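Local structure of beta subunit of photoactivated adenylyl cyclase (Beggiatoa sp. PS, 5M2A) at the interface of chains A and B. The protein acts as a blue-light-regulated adenylyl cyclase, using a flavin-binding BLUF photosensor to control formation of cyclic AMP from ATP. Residues are numbered along the deposited sequence; one frame, centred on the assembly and turned at random. Chains: chain A/B, Beta subunit of photoactivated adenylyl cyclase.

The interface of chains A and B. Residues chain A 134, 143-145, 260, 267; chain B 125, 129.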
loop_
_atom_site.group_PDB
_atom_site.type_symbol
_atom_site.label_atom_id
_atom_site.label_comp_id
_atom_site.label_asym_id
_atom_site.label_seq_id
_atom_site.Cartn_x
_atom_site.Cartn_y
_atom_site.Cartn_z
ATOM N N VAL A 134 -1.097 -7.728 5.649
ATOM C CA VAL A 134 -2.424 -7.249 6.029
ATOM C C VAL A 134 -3.504 -8.214 5.550
ATOM O O VAL A 134 -4.467 -8.506 6.274
ATOM C CB VAL A 134 -2.659 -5.836 5.478
ATOM C CG1 VAL A 134 -4.100 -5.487 5.694
ATOM C CG2 VAL A 134 -1.743 -4.822 6.162
ATOM N N ASN A 143 -8.163 -8.126 13.097
ATOM C CA ASN A 143 -8.212 -6.753 12.616
ATOM C C ASN A 143 -6.795 -6.205 12.543
ATOM O O ASN A 143 -6.144 -6.078 13.588
ATOM C CB ASN A 143 -9.072 -5.888 13.542
ATOM C CG ASN A 143 -9.299 -4.482 12.991
ATOM O OD1 ASN A 143 -8.496 -3.958 12.213
ATOM N ND2 ASN A 143 -10.407 -3.867 13.396
ATOM N N PRO A 144 -6.276 -5.860 11.359
ATOM C CA PRO A 144 -4.870 -5.421 11.284
ATOM C C PRO A 144 -4.611 -4.106 11.994
ATOM O O PRO A 144 -3.489 -3.876 12.448
ATOM C CB PRO A 144 -4.610 -5.318 9.771
ATOM C CG PRO A 144 -5.966 -5.202 9.145
ATOM C CD PRO A 144 -6.906 -5.960 10.031
ATOM N N LEU A 145 -5.623 -3.241 12.127
ATOM C CA LEU A 145 -5.432 -1.944 12.773
ATOM C C LEU A 145 -5.150 -2.063 14.264
ATOM O O LEU A 145 -4.583 -1.135 14.848
ATOM C CB LEU A 145 -6.677 -1.068 12.585
ATOM C CG LEU A 145 -7.081 -0.722 11.154
ATOM C CD1 LEU A 145 -8.388 0.054 11.142
ATOM C CD2 LEU A 145 -5.976 0.056 10.475
ATOM N N ASN A 260 1.855 -1.514 12.330
ATOM C CA ASN A 260 1.292 -0.257 11.868
ATOM C C ASN A 260 2.156 0.902 12.334
ATOM O O ASN A 260 2.520 0.973 13.508
ATOM C CB ASN A 260 -0.125 -0.097 12.417
ATOM C CG ASN A 260 -1.025 -1.236 12.015
ATOM O OD1 ASN A 260 -0.993 -1.676 10.868
ATOM N ND2 ASN A 260 -1.834 -1.727 12.959
ATOM N N MET A 267 -0.980 6.181 7.531
ATOM C CA MET A 267 -0.581 5.019 8.260
ATOM C C MET A 267 -0.274 3.879 7.307
ATOM O O MET A 267 -0.879 3.761 6.291
ATOM C CB MET A 267 -1.685 4.588 9.198
ATOM C CG MET A 267 -1.287 3.570 10.236
ATOM S SD MET A 267 -2.717 2.519 10.412
ATOM C CE MET A 267 -2.749 1.865 8.780
ATOM N N VAL B 125 -11.305 -0.405 6.744
ATOM C CA VAL B 125 -9.993 -0.782 7.257
ATOM C C VAL B 125 -8.957 -0.703 6.143
ATOM O O VAL B 125 -7.898 -0.091 6.303
ATOM C CB VAL B 125 -10.028 -2.188 7.882
ATOM C CG1 VAL B 125 -8.615 -2.611 8.316
ATOM C CG2 VAL B 125 -10.968 -2.221 9.067
ATOM N N TYR B 129 -4.839 1.869 4.730
ATOM C CA TYR B 129 -3.532 1.482 4.222
ATOM C C TYR B 129 -3.297 1.919 2.786
ATOM O O TYR B 129 -2.231 1.628 2.228
ATOM C CB TYR B 129 -3.352 -0.031 4.317
ATOM C CG TYR B 129 -3.332 -0.588 5.726
ATOM C CD1 TYR B 129 -2.172 -0.555 6.491
ATOM C CD2 TYR B 129 -4.471 -1.159 6.283
ATOM C CE1 TYR B 129 -2.151 -1.073 7.772
ATOM C CE2 TYR B 129 -4.460 -1.684 7.555
ATOM C CZ TYR B 129 -3.304 -1.638 8.297
ATOM O OH TYR B 129 -3.285 -2.152 9.572
#
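In this BLUF-regulated class III adenylyl cyclase, B:Val125 near the end of helix 110-128, perhaps part of the signal path, and B:Tyr129 just after that helix meet chain A. The patch recurs with the chains exchanged, as the interface is two-fold symmetric. B:Tyr129 projects its ring between A:Val134 and A:Met267. A:Val134 CG2 lies 4.0 Å above one face of the B:Tyr129 ring, over its centre; with chi1 at 171°, CG1 is anti to the backbone N and CG2, beside that N, is the methyl turned to the ring. On the opposite face rests the methyl CE of A:Met267, displaced toward the rim, but this side chain is poorly ordered, so its exact placement is doubtful. B:Tyr129 OH, the phenol hydroxyl, donates to the side-chain carbonyl OD1 of A:Asn260 at 2.7 Å. OD1 lies at the ring edge, in its plane, whereas the hydroxyl sits 38° out of the amide carbonyl plane, off the lone-pair direction; amide and ring planes are turned by roughly half a right angle. The other branch of that amide is tied down within chain A: A:Asn260 ND2 donates to the backbone O of A:Pro144 at 2.8 Å, nearly straight (177° at H), which fixes the amide flip and leaves OD1 facing the tyrosine. The 3-10 turn 144-146 supplies the apolar flank. A:Leu145 runs antiparallel to both partner side chains, with CD2 3.7 Å from B:Tyr129 CE2 and CG 3.7 Å from B:Val125 CG1. B:Val125 CG1 also meets A:Pro144 CG at 3.8 Å, touching two consecutive residues of the turn. A:Asn143 caps the start of the turn, its OD1 accepting from A:Leu145 N at 3.0 Å, with the donor tilted from the carbonyl plane.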